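Local coordinates for protein type II restriction enzyme SfiI (PDB 2EZV) that recognises the double-stranded DNA sequence GGCCNNNNNGGCC as a tetramer and hydrolyses it within the unspecified spacer, giving fragments with terminal 5'-phosphates, at residues Asp100-Glu106 against Ile159-Tyr165; Tyr182-Leu186 against Val221-Leu226; Glu14-Lys18 against Cys230-Leu234. All coordinates share one frame; numbering follows the deposited sequence.

Contact 1 of 3, residues Asp100-Glu106 against Ile159-Tyr165. With CA (calcium ion), chain F; nucleotides of chain A.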
loop_
_atom_site.group_PDB
_atom_site.type_symbol
_atom_site.label_atom_id
_atom_site.label_comp_id
_atom_site.label_asym_id
_atom_site.label_seq_id
_atom_site.Cartn_x
_atom_site.Cartn_y
_atom_site.Cartn_z
ATOM N N ASP D 100 11.196 12.230 -14.217
ATOM C CA ASP D 100 10.658 13.541 -14.471
ATOM C C ASP D 100 9.705 13.516 -15.639
ATOM O O ASP D 100 10.014 12.943 -16.683
ATOM C CB ASP D 100 11.803 14.502 -14.740
ATOM C CG ASP D 100 11.422 15.927 -14.471
ATOM O OD1 ASP D 100 11.189 16.672 -15.453
ATOM O OD2 ASP D 100 11.340 16.287 -13.267
ATOM N N ALA D 101 8.547 14.139 -15.454
ATOM C CA ALA D 101 7.525 14.195 -16.490
ATOM C C ALA D 101 7.633 15.489 -17.307
ATOM O O ALA D 101 7.874 16.567 -16.758
ATOM C CB ALA D 101 6.140 14.080 -15.854
ATOM N N LYS D 102 7.456 15.365 -18.620
ATOM C CA LYS D 102 7.528 16.497 -19.543
ATOM C C LYS D 102 6.342 16.422 -20.490
ATOM O O LYS D 102 5.874 15.334 -20.829
ATOM C CB LYS D 102 8.800 16.445 -20.404
ATOM C CG LYS D 102 10.119 16.368 -19.667
ATOM C CD LYS D 102 10.435 17.653 -18.931
ATOM C CE LYS D 102 11.844 17.601 -18.350
ATOM N NZ LYS D 102 12.199 18.845 -17.605
ATOM N N ALA D 103 5.866 17.583 -20.916
ATOM C CA ALA D 103 4.765 17.652 -21.861
ATOM C C ALA D 103 5.321 18.476 -23.002
ATOM O O ALA D 103 5.896 19.537 -22.776
ATOM C CB ALA D 103 3.581 18.341 -21.241
ATOM N N SER D 104 5.170 17.995 -24.226
ATOM C CA SER D 104 5.702 18.720 -25.363
ATOM C C SER D 104 4.953 18.423 -26.637
ATOM O O SER D 104 4.318 17.377 -26.772
ATOM C CB SER D 104 7.185 18.381 -25.555
ATOM O OG SER D 104 7.667 18.847 -26.807
ATOM N N THR D 105 5.035 19.371 -27.564
ATOM C CA THR D 105 4.407 19.261 -28.868
ATOM C C THR D 105 5.443 18.737 -29.860
ATOM O O THR D 105 5.143 18.560 -31.038
ATOM C CB THR D 105 3.907 20.630 -29.356
ATOM O OG1 THR D 105 4.988 21.573 -29.304
ATOM C CG2 THR D 105 2.757 21.120 -28.477
ATOM N N GLU D 106 6.662 18.506 -29.374
ATOM C CA GLU D 106 7.744 17.978 -30.205
ATOM C C GLU D 106 8.018 16.516 -29.821
ATOM O O GLU D 106 8.079 16.182 -28.637
ATOM C CB GLU D 106 9.015 18.818 -30.028
ATOM C CG GLU D 106 8.867 20.278 -30.440
ATOM C CD GLU D 106 10.175 21.057 -30.357
ATOM O OE1 GLU D 106 11.135 20.703 -31.087
ATOM O OE2 GLU D 106 10.246 22.024 -29.564
ATOM N N ILE D 159 15.162 8.893 -14.894
ATOM C CA ILE D 159 14.201 8.558 -15.932
ATOM C C ILE D 159 13.295 9.720 -16.346
ATOM O O ILE D 159 12.885 10.530 -15.518
ATOM C CB ILE D 159 13.345 7.375 -15.465
ATOM C CG1 ILE D 159 14.280 6.193 -15.198
ATOM C CG2 ILE D 159 12.288 7.013 -16.526
ATOM C CD1 ILE D 159 13.654 5.072 -14.450
ATOM N N PHE D 160 12.985 9.789 -17.635
ATOM C CA PHE D 160 12.129 10.843 -18.161
ATOM C C PHE D 160 10.960 10.320 -18.981
ATOM O O PHE D 160 11.142 9.544 -19.923
ATOM C CB PHE D 160 12.941 11.817 -19.014
ATOM C CG PHE D 160 13.899 12.655 -18.223
ATOM C CD1 PHE D 160 15.100 12.124 -17.771
ATOM C CD2 PHE D 160 13.586 13.971 -17.909
ATOM C CE1 PHE D 160 15.975 12.894 -17.015
ATOM C CE2 PHE D 160 14.450 14.750 -17.156
ATOM C CZ PHE D 160 15.649 14.212 -16.706
ATOM N N VAL D 161 9.758 10.747 -18.607
ATOM C CA VAL D 161 8.546 10.348 -19.311
ATOM C C VAL D 161 8.142 11.605 -20.075
ATOM O O VAL D 161 7.829 12.632 -19.478
ATOM C CB VAL D 161 7.448 9.939 -18.320
ATOM C CG1 VAL D 161 6.326 9.268 -19.036
ATOM C CG2 VAL D 161 8.023 9.007 -17.282
ATOM N N HIS D 162 8.170 11.513 -21.399
ATOM C CA HIS D 162 7.880 12.638 -22.286
ATOM C C HIS D 162 6.554 12.482 -23.026
ATOM O O HIS D 162 6.422 11.673 -23.951
ATOM C CB HIS D 162 9.048 12.769 -23.267
ATOM C CG HIS D 162 8.920 13.892 -24.242
ATOM N ND1 HIS D 162 8.014 13.877 -25.280
ATOM C CD2 HIS D 162 9.619 15.044 -24.366
ATOM C CE1 HIS D 162 8.164 14.972 -26.005
ATOM N NE2 HIS D 162 9.132 15.695 -25.472
ATOM N N PHE D 163 5.566 13.265 -22.609
ATOM C CA PHE D 163 4.253 13.209 -23.228
ATOM C C PHE D 163 4.186 14.092 -24.476
ATOM O O PHE D 163 4.080 15.314 -24.384
ATOM C CB PHE D 163 3.183 13.628 -22.211
ATOM C CG PHE D 163 3.120 12.741 -20.998
ATOM C CD1 PHE D 163 4.147 12.750 -20.055
ATOM C CD2 PHE D 163 2.050 11.874 -20.810
ATOM C CE1 PHE D 163 4.109 11.908 -18.949
ATOM C CE2 PHE D 163 2.006 11.027 -19.704
ATOM C CZ PHE D 163 3.037 11.044 -18.774
ATOM N N TYR D 164 4.270 13.450 -25.637
ATOM C CA TYR D 164 4.211 14.121 -26.928
ATOM C C TYR D 164 2.744 14.296 -27.309
ATOM O O TYR D 164 2.029 13.314 -27.534
ATOM C CB TYR D 164 4.927 13.268 -27.973
ATOM C CG TYR D 164 4.711 13.714 -29.394
ATOM C CD1 TYR D 164 4.187 12.839 -30.340
ATOM C CD2 TYR D 164 5.032 15.013 -29.795
ATOM C CE1 TYR D 164 3.986 13.239 -31.655
ATOM C CE2 TYR D 164 4.836 15.427 -31.107
ATOM C CZ TYR D 164 4.313 14.534 -32.033
ATOM O OH TYR D 164 4.120 14.927 -33.341
ATOM N N TYR D 165 2.290 15.541 -27.392
ATOM C CA TYR D 165 0.887 15.787 -27.717
ATOM C C TYR D 165 0.687 16.955 -28.679
ATOM O O TYR D 165 1.640 17.612 -29.102
ATOM C CB TYR D 165 0.112 16.086 -26.428
ATOM C CG TYR D 165 0.341 17.498 -25.949
ATOM C CD1 TYR D 165 -0.581 18.504 -26.231
ATOM C CD2 TYR D 165 1.534 17.855 -25.312
ATOM C CE1 TYR D 165 -0.319 19.830 -25.903
ATOM C CE2 TYR D 165 1.806 19.180 -24.976
ATOM C CZ TYR D 165 0.876 20.161 -25.279
ATOM O OH TYR D 165 1.141 21.477 -24.982
HETATM CA CA CA F . 9.150 18.088 -14.812
ATOM P P DG A 14 6.975 20.927 -19.425
ATOM O OP1 DG A 14 5.941 19.895 -19.142
ATOM O OP2 DG A 14 8.416 20.579 -19.321
ATOM O "O5'" DG A 14 6.723 21.467 -20.895
ATOM C "C5'" DG A 14 7.362 22.654 -21.313
ATOM C "C4'" DG A 14 6.434 23.484 -22.161
ATOM O "O4'" DG A 14 6.829 24.858 -22.003
ATOM C "C3'" DG A 14 6.544 23.189 -23.654
ATOM O "O3'" DG A 14 5.335 23.585 -24.302
ATOM C "C2'" DG A 14 7.684 24.093 -24.070
ATOM C "C1'" DG A 14 7.476 25.308 -23.176
ATOM N N9 DG A 14 8.703 25.978 -22.769
ATOM C C8 DG A 14 9.724 25.478 -21.995
ATOM N N7 DG A 14 10.700 26.328 -21.829
ATOM C C5 DG A 14 10.293 27.456 -22.531
ATOM C C6 DG A 14 10.935 28.700 -22.724
ATOM O O6 DG A 14 12.035 29.074 -22.299
ATOM N N1 DG A 14 10.162 29.558 -23.503
ATOM C C2 DG A 14 8.928 29.253 -24.033
ATOM N N2 DG A 14 8.329 30.205 -24.759
ATOM N N3 DG A 14 8.324 28.097 -23.860
ATOM C C4 DG A 14 9.059 27.252 -23.108
ATOM P P DG A 15 4.968 23.003 -25.753
ATOM O OP1 DG A 15 3.792 22.115 -25.566
ATOM O OP2 DG A 15 6.194 22.471 -26.399
ATOM O "O5'" DG A 15 4.483 24.291 -26.560
ATOM C "C5'" DG A 15 3.475 25.149 -26.021
ATOM C "C4'" DG A 15 3.425 26.467 -26.763
ATOM O "O4'" DG A 15 4.656 27.205 -26.539
ATOM C "C3'" DG A 15 3.337 26.292 -28.278
ATOM O "O3'" DG A 15 2.658 27.416 -28.864
ATOM C "C2'" DG A 15 4.798 26.241 -28.688
ATOM C "C1'" DG A 15 5.428 27.247 -27.738
ATOM N N9 DG A 15 6.826 26.996 -27.396
ATOM C C8 DG A 15 7.358 25.822 -26.931
ATOM N N7 DG A 15 8.641 25.894 -26.702
ATOM C C5 DG A 15 8.979 27.196 -27.041
ATOM C C6 DG A 15 10.239 27.860 -27.003
ATOM O O6 DG A 15 11.336 27.416 -26.646
ATOM N N1 DG A 15 10.137 29.176 -27.435
ATOM C C2 DG A 15 8.979 29.781 -27.851
ATOM N N2 DG A 15 9.100 31.064 -28.228
ATOM N N3 DG A 15 7.797 29.176 -27.893
ATOM C C4 DG A 15 7.872 27.892 -27.475
ATOM P P DC A 16 1.788 27.223 -30.209
ATOM O OP1 DC A 16 0.691 28.226 -30.176
ATOM O OP2 DC A 16 1.468 25.784 -30.381
ATOM O "O5'" DC A 16 2.792 27.633 -31.366
ATOM C "C5'" DC A 16 4.181 27.628 -31.119
ATOM C "C4'" DC A 16 4.790 28.946 -31.517
ATOM O "O4'" DC A 16 6.074 29.050 -30.865
ATOM C "C3'" DC A 16 5.074 29.039 -33.006
ATOM O "O3'" DC A 16 4.997 30.389 -33.459
ATOM C "C2'" DC A 16 6.464 28.444 -33.117
ATOM C "C1'" DC A 16 7.124 28.844 -31.800
ATOM N N1 DC A 16 7.981 27.782 -31.252
ATOM C C2 DC A 16 9.275 28.096 -30.848
ATOM O O2 DC A 16 9.670 29.261 -30.964
ATOM N N3 DC A 16 10.065 27.119 -30.344
ATOM C C4 DC A 16 9.601 25.870 -30.242
ATOM N N4 DC A 16 10.418 24.936 -29.742
ATOM C C5 DC A 16 8.284 25.523 -30.646
ATOM C C6 DC A 16 7.514 26.500 -31.139
#

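Contact 2 of 3, residues Tyr182-Leu186 against Val221-Leu226. With nucleotides of chain B.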
loop_
_atom_site.group_PDB
_atom_site.type_symbol
_atom_site.label_atom_id
_atom_site.label_comp_id
_atom_site.label_asym_id
_atom_site.label_seq_id
_atom_site.Cartn_x
_atom_site.Cartn_y
_atom_site.Cartn_z
ATOM N N TYR D 182 6.970 8.918 -24.557
ATOM C CA TYR D 182 8.331 8.430 -24.684
ATOM C C TYR D 182 8.916 8.299 -23.292
ATOM O O TYR D 182 8.644 9.122 -22.417
ATOM C CB TYR D 182 9.196 9.398 -25.493
ATOM C CG TYR D 182 8.831 9.521 -26.957
ATOM C CD1 TYR D 182 7.731 10.275 -27.358
ATOM C CD2 TYR D 182 9.608 8.910 -27.943
ATOM C CE1 TYR D 182 7.412 10.424 -28.712
ATOM C CE2 TYR D 182 9.301 9.053 -29.296
ATOM C CZ TYR D 182 8.200 9.814 -29.674
ATOM O OH TYR D 182 7.887 9.976 -31.006
ATOM N N VAL D 183 9.710 7.258 -23.080
ATOM C CA VAL D 183 10.334 7.065 -21.785
ATOM C C VAL D 183 11.835 6.995 -22.010
ATOM O O VAL D 183 12.304 6.211 -22.836
ATOM C CB VAL D 183 9.846 5.775 -21.112
ATOM C CG1 VAL D 183 10.154 5.831 -19.627
ATOM C CG2 VAL D 183 8.340 5.593 -21.343
ATOM N N LEU D 184 12.584 7.826 -21.289
ATOM C CA LEU D 184 14.038 7.853 -21.434
ATOM C C LEU D 184 14.796 7.473 -20.163
ATOM O O LEU D 184 14.413 7.845 -19.052
ATOM C CB LEU D 184 14.509 9.237 -21.881
ATOM C CG LEU D 184 14.112 9.791 -23.250
ATOM C CD1 LEU D 184 12.619 10.044 -23.341
ATOM C CD2 LEU D 184 14.859 11.078 -23.465
ATOM N N SER D 185 15.882 6.734 -20.352
ATOM C CA SER D 185 16.744 6.301 -19.267
ATOM C C SER D 185 18.090 6.974 -19.494
ATOM O O SER D 185 18.801 6.657 -20.456
ATOM C CB SER D 185 16.899 4.771 -19.294
ATOM O OG SER D 185 17.809 4.315 -18.301
ATOM N N LEU D 186 18.438 7.919 -18.628
ATOM C CA LEU D 186 19.705 8.615 -18.765
ATOM C C LEU D 186 20.773 7.906 -17.963
ATOM O O LEU D 186 20.622 7.678 -16.761
ATOM C CB LEU D 186 19.577 10.066 -18.318
ATOM C CG LEU D 186 18.548 10.870 -19.119
ATOM C CD1 LEU D 186 18.637 12.335 -18.718
ATOM C CD2 LEU D 186 18.795 10.704 -20.615
ATOM N N VAL D 221 18.619 16.864 -24.771
ATOM C CA VAL D 221 18.977 15.475 -25.040
ATOM C C VAL D 221 18.192 15.098 -26.285
ATOM O O VAL D 221 16.971 15.252 -26.317
ATOM C CB VAL D 221 18.550 14.530 -23.900
ATOM C CG1 VAL D 221 18.804 13.089 -24.307
ATOM C CG2 VAL D 221 19.305 14.867 -22.626
ATOM N N TYR D 222 18.873 14.612 -27.313
ATOM C CA TYR D 222 18.168 14.259 -28.527
ATOM C C TYR D 222 17.864 12.779 -28.653
ATOM O O TYR D 222 18.749 11.930 -28.570
ATOM C CB TYR D 222 18.928 14.778 -29.755
ATOM C CG TYR D 222 18.760 16.271 -29.931
ATOM C CD1 TYR D 222 19.417 17.167 -29.090
ATOM C CD2 TYR D 222 17.878 16.786 -30.884
ATOM C CE1 TYR D 222 19.200 18.538 -29.187
ATOM C CE2 TYR D 222 17.650 18.163 -30.991
ATOM C CZ TYR D 222 18.315 19.029 -30.135
ATOM O OH TYR D 222 18.089 20.386 -30.215
ATOM N N PHE D 223 16.587 12.486 -28.858
ATOM C CA PHE D 223 16.113 11.116 -28.977
ATOM C C PHE D 223 16.954 10.262 -29.914
ATOM O O PHE D 223 17.568 9.285 -29.481
ATOM C CB PHE D 223 14.646 11.106 -29.427
ATOM C CG PHE D 223 13.688 11.713 -28.420
ATOM C CD1 PHE D 223 12.311 11.666 -28.635
ATOM C CD2 PHE D 223 14.159 12.333 -27.268
ATOM C CE1 PHE D 223 11.420 12.230 -27.718
ATOM C CE2 PHE D 223 13.279 12.898 -26.346
ATOM C CZ PHE D 223 11.906 12.846 -26.574
ATOM N N ASP D 224 16.990 10.637 -31.191
ATOM C CA ASP D 224 17.739 9.887 -32.191
ATOM C C ASP D 224 19.197 9.613 -31.798
ATOM O O ASP D 224 19.720 8.536 -32.073
ATOM C CB ASP D 224 17.675 10.606 -33.548
ATOM C CG ASP D 224 18.729 11.700 -33.694
ATOM O OD1 ASP D 224 18.845 12.564 -32.794
ATOM O OD2 ASP D 224 19.442 11.695 -34.725
ATOM N N ARG D 225 19.854 10.568 -31.149
ATOM C CA ARG D 225 21.243 10.362 -30.744
ATOM C C ARG D 225 21.356 9.439 -29.524
ATOM O O ARG D 225 22.389 8.805 -29.311
ATOM C CB ARG D 225 21.912 11.699 -30.426
ATOM C CG ARG D 225 22.384 12.464 -31.651
ATOM C CD ARG D 225 23.248 13.650 -31.260
ATOM N NE ARG D 225 22.588 14.923 -31.541
ATOM C CZ ARG D 225 22.703 16.006 -30.782
ATOM N NH1 ARG D 225 23.456 15.974 -29.692
ATOM N NH2 ARG D 225 22.065 17.119 -31.115
ATOM N N LEU D 226 20.295 9.363 -28.727
ATOM C CA LEU D 226 20.285 8.501 -27.546
ATOM C C LEU D 226 20.002 7.070 -27.988
ATOM O O LEU D 226 20.648 6.130 -27.530
ATOM C CB LEU D 226 19.213 8.959 -26.546
ATOM C CG LEU D 226 18.985 8.100 -25.292
ATOM C CD1 LEU D 226 20.234 8.085 -24.406
ATOM C CD2 LEU D 226 17.801 8.651 -24.528
ATOM O "O5'" DA B 4 20.448 18.003 -34.002
ATOM C "C5'" DA B 4 19.593 19.132 -34.251
ATOM C "C4'" DA B 4 20.328 20.454 -34.311
ATOM O "O4'" DA B 4 19.458 21.430 -34.924
ATOM C "C3'" DA B 4 20.687 21.047 -32.949
ATOM O "O3'" DA B 4 21.844 21.892 -33.059
ATOM C "C2'" DA B 4 19.446 21.846 -32.599
ATOM C "C1'" DA B 4 18.998 22.363 -33.956
ATOM N N9 DA B 4 17.553 22.481 -34.123
ATOM C C8 DA B 4 16.598 21.517 -33.919
ATOM N N7 DA B 4 15.379 21.913 -34.198
ATOM C C5 DA B 4 15.542 23.230 -34.602
ATOM C C6 DA B 4 14.629 24.208 -35.034
ATOM N N6 DA B 4 13.314 24.000 -35.136
ATOM N N1 DA B 4 15.120 25.423 -35.365
ATOM C C2 DA B 4 16.440 25.630 -35.265
ATOM N N3 DA B 4 17.397 24.792 -34.874
ATOM C C4 DA B 4 16.876 23.595 -34.553
#

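Contact 3 of 3, residues Glu14-Lys18 against Cys230-Leu234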
loop_
_atom_site.group_PDB
_atom_site.type_symbol
_atom_site.label_atom_id
_atom_site.label_comp_id
_atom_site.label_asym_id
_atom_site.label_seq_id
_atom_site.Cartn_x
_atom_site.Cartn_y
_atom_site.Cartn_z
ATOM N N GLU D 14 24.368 -0.719 -16.129
ATOM C CA GLU D 14 23.417 -0.389 -17.196
ATOM C C GLU D 14 22.239 -1.356 -17.119
ATOM O O GLU D 14 21.091 -0.996 -17.385
ATOM C CB GLU D 14 24.072 -0.511 -18.579
ATOM C CG GLU D 14 25.255 0.422 -18.821
ATOM C CD GLU D 14 25.389 0.807 -20.280
ATOM O OE1 GLU D 14 26.513 0.747 -20.826
ATOM O OE2 GLU D 14 24.359 1.182 -20.886
ATOM N N SER D 15 22.545 -2.592 -16.751
ATOM C CA SER D 15 21.543 -3.628 -16.633
ATOM C C SER D 15 20.461 -3.262 -15.623
ATOM O O SER D 15 19.277 -3.498 -15.872
ATOM C CB SER D 15 22.211 -4.947 -16.234
ATOM O OG SER D 15 21.257 -5.979 -16.114
ATOM N N VAL D 16 20.852 -2.689 -14.489
ATOM C CA VAL D 16 19.854 -2.323 -13.494
ATOM C C VAL D 16 19.043 -1.130 -13.970
ATOM O O VAL D 16 17.885 -0.963 -13.573
ATOM C CB VAL D 16 20.467 -1.976 -12.105
ATOM C CG1 VAL D 16 21.819 -2.624 -11.949
ATOM C CG2 VAL D 16 20.522 -0.493 -11.914
ATOM N N GLU D 17 19.641 -0.286 -14.804
ATOM C CA GLU D 17 18.895 0.864 -15.301
ATOM C C GLU D 17 17.883 0.316 -16.294
ATOM O O GLU D 17 16.738 0.762 -16.351
ATOM C CB GLU D 17 19.825 1.891 -15.962
ATOM C CG GLU D 17 20.531 2.793 -14.955
ATOM C CD GLU D 17 21.497 3.794 -15.586
ATOM O OE1 GLU D 17 22.008 4.666 -14.852
ATOM O OE2 GLU D 17 21.759 3.717 -16.805
ATOM N N LYS D 18 18.304 -0.692 -17.043
ATOM C CA LYS D 18 17.432 -1.307 -18.030
ATOM C C LYS D 18 16.205 -1.959 -17.394
ATOM O O LYS D 18 15.094 -1.771 -17.877
ATOM C CB LYS D 18 18.203 -2.350 -18.840
ATOM C CG LYS D 18 17.494 -2.801 -20.103
ATOM C CD LYS D 18 18.323 -3.856 -20.799
ATOM C CE LYS D 18 17.754 -4.236 -22.148
ATOM N NZ LYS D 18 18.552 -5.330 -22.790
ATOM N N CYS D 230 22.417 3.809 -27.615
ATOM C CA CYS D 230 21.883 2.639 -26.925
ATOM C C CYS D 230 20.370 2.587 -27.136
ATOM O O CYS D 230 19.611 3.287 -26.468
ATOM C CB CYS D 230 22.203 2.727 -25.430
ATOM S SG CYS D 230 21.749 1.268 -24.462
ATOM N N PRO D 231 19.916 1.742 -28.071
ATOM C CA PRO D 231 18.500 1.574 -28.407
ATOM C C PRO D 231 17.494 1.486 -27.261
ATOM O O PRO D 231 16.476 2.182 -27.285
ATOM C CB PRO D 231 18.502 0.311 -29.268
ATOM C CG PRO D 231 19.809 0.403 -29.978
ATOM C CD PRO D 231 20.751 0.821 -28.866
ATOM N N TRP D 232 17.760 0.643 -26.261
ATOM C CA TRP D 232 16.800 0.489 -25.172
ATOM C C TRP D 232 16.631 1.692 -24.269
ATOM O O TRP D 232 15.653 1.778 -23.538
ATOM C CB TRP D 232 17.104 -0.751 -24.318
ATOM C CG TRP D 232 18.408 -0.736 -23.581
ATOM C CD1 TRP D 232 19.557 -1.361 -23.952
ATOM C CD2 TRP D 232 18.685 -0.098 -22.325
ATOM N NE1 TRP D 232 20.535 -1.158 -23.006
ATOM C CE2 TRP D 232 20.026 -0.387 -21.997
ATOM C CE3 TRP D 232 17.930 0.689 -21.447
ATOM C CZ2 TRP D 232 20.632 0.084 -20.824
ATOM C CZ3 TRP D 232 18.534 1.160 -20.279
ATOM C CH2 TRP D 232 19.872 0.855 -19.982
ATOM N N ARG D 233 17.569 2.626 -24.313
ATOM C CA ARG D 233 17.460 3.811 -23.474
ATOM C C ARG D 233 16.395 4.786 -23.963
ATOM O O ARG D 233 16.157 5.811 -23.338
ATOM C CB ARG D 233 18.809 4.517 -23.365
ATOM C CG ARG D 233 19.758 3.818 -22.410
ATOM C CD ARG D 233 21.044 4.598 -22.207
ATOM N NE ARG D 233 21.928 3.906 -21.277
ATOM C CZ ARG D 233 21.791 3.913 -19.953
ATOM N NH1 ARG D 233 20.805 4.586 -19.387
ATOM N NH2 ARG D 233 22.641 3.231 -19.196
ATOM N N LEU D 234 15.759 4.465 -25.082
ATOM C CA LEU D 234 14.705 5.305 -25.636
ATOM C C LEU D 234 13.531 4.408 -26.012
ATOM O O LEU D 234 13.617 3.612 -26.947
ATOM C CB LEU D 234 15.216 6.059 -26.868
ATOM C CG LEU D 234 14.356 7.127 -27.565
ATOM C CD1 LEU D 234 13.304 6.469 -28.426
ATOM C CD2 LEU D 234 13.726 8.050 -26.537
#

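Contact 1 of 3, residues Asp100-Glu106 against Ile159-Tyr165
Phe163 and Lys102 mark the tight middle of this parallel strand pair: Phe163 N donates to Lys102 O at 2.7 Å, with an N-H...O angle of 165°. The same pattern runs from Asp100 O, which takes Val161 N, to Ser104 O, which takes Tyr165 N. The axes of the two short strand segments approach to 4.6 Å and run 17° from parallel. On one face Ala101 pairs with Val161 and Ala103 with Phe163; helix 49-62 covers the Phe163 ring there through Ala54, Ile57 and Thr58. On the other face Asp100 CB rests 3.6 Å from Phe160 CE2, and Lys102 CE meets the edge of the same ring. A turn about the CB-CG bond (chi2 -69°) sets the lysine chain alongside Phe160 and carries NZ to a salt bridge with Asp100 OD1; Gln116 OE1 also accepts from NZ.

This Asp-Ala-Lys run matches the (D/E)XK half of the PD-(D/E)XK nuclease signature. Calcium is bound here by Asp100 OD1 at 2.6 Å and Ala101 O at 2.8 Å, with Asp79 OD2 completing the protein ligands, while Ala103 N donates to the OP1 oxygen of DG14 of chain A.

From Ser104 and Tyr164 onward the pair opens: these two, with Thr105 and Glu106, are partly exposed even with DNA bound. Thr105 CG2 lies over the face of the Tyr165 ring, 4.2 Å from its centroid, a CH-pi contact, and Thr105 OG1 donates to OP2 of DG15 of chain A. Ser104 OG accepts from Glu106 N at 2.8 Å, an ST turn that bends the chain away from the strand; from there the extended glutamate reaches the base edge of DC16 of chain A, whose N4 donates to Glu106 OE2 at 2.9 Å.

Contact 2 of 3, residues Tyr182-Leu186 against Val221-Leu226
Phe223 sits against Tyr182 and Leu184, the central packing of helix 223-229 on strand 176-186, an alpha/beta layer contact on the mixed sheet of the nuclease core. Phe223 CE1 lies over one face of the Tyr182 ring, toward its rim and 3.8 Å from Tyr182 CD2. The ring planes are 41° apart, between a parallel stack and an edge-to-face pair. Across the ring from CE1, Phe223 CE2 meets Leu184 CD2 at 3.8 Å. That same methyl reaches Leu226 CD2 at 4.0 Å; with CG anti to its backbone nitrogen (chi1 175°), Leu226 extends obliquely toward the leucine on the strand. Leu186 CD2 and Val221 CG1 add a looser apolar touch.

Farther out, His162 of the adjoining strand meets the Phe223 ring edge-to-face, and Leu234 touches both Phe223 and Leu184. The helix begins after Tyr222, its N-cap residue, whose carbonyl oxygen accepts from Leu226 N. Tyr222 points away from the strand, and both it and Arg225 meet DNA: Arg225 NH2 lies 3.3 Å above the Tyr222 ring plane, toward its rim, and forms a weak hydrogen bond, 3.4 Å long, to O5' of DA4 of chain B.

Contact 3 of 3, residues Glu14-Lys18 against Cys230-Leu234
Lys18 is laid across one face of the Trp232 indole, and the opposite face carries Cys230 SG and Arg233 CG. With CG anti to the backbone nitrogen (chi1 -166°) and the rest of its chain extended, the lysine travels over the ring system from end to end. Its CB stands above the six-membered ring, 3.7 Å from the centroid, in a CH-pi contact. NZ ends 4.7 Å from the centroid of the five-membered ring, an off-centre cation-pi approach, and is further held by a salt bridge to Asp252.

Arg233 is turned so that Trp232 CH2 lies 3.6 Å above the centre of its guanidinium plane, while both glutamates meet the edge. The two terminal nitrogens of Arg233 converge on a single oxygen of Glu17: NH2 of Arg233 is 2.6 Å and NH1 2.9 Å from Glu17 OE2, and NH1 also donates to Ser185 O. The carboxylate stands almost perpendicular to the guanidinium, at 88°. Glu14 is turned by only 28°, yet its OE2 receives Arg233 NH2 from above the carboxylate plane, at 3.2 Å; Tyr195 OH is a second partner of this oxygen. The resulting salt-bridge network is largely buried.

The contact ties helix 10-41 to the 3-10 turn between helix 223-229 and strand 234-238, with Trp232 also reaching Asp252 and Leu253 of strand 249-253.

How the contacts relate
Contact 2 is wholly buried; contacts 1 and 3 are mostly so, but each has partly exposed residues. Contact 1 joins two sheet strands by backbone hydrogen bonds and carries the metal and DNA contacts; contact 2 is apolar helix-on-sheet packing; contact 3 combines a salt-bridge network with lysine over indole, about 14 Å from the nucleic acid at the nearest atoms. Contacts 1 and 2 share the sheet through neighbouring strands 151-167 and 176-186, with probable hydrogen bonds from Leu184 N to Phe160 O and from His162 N to Tyr182 O. Contact 3 touches contact 2, where Arg233 NH1 reaches Ser185 O, but not contact 1, and its chain loop encloses both.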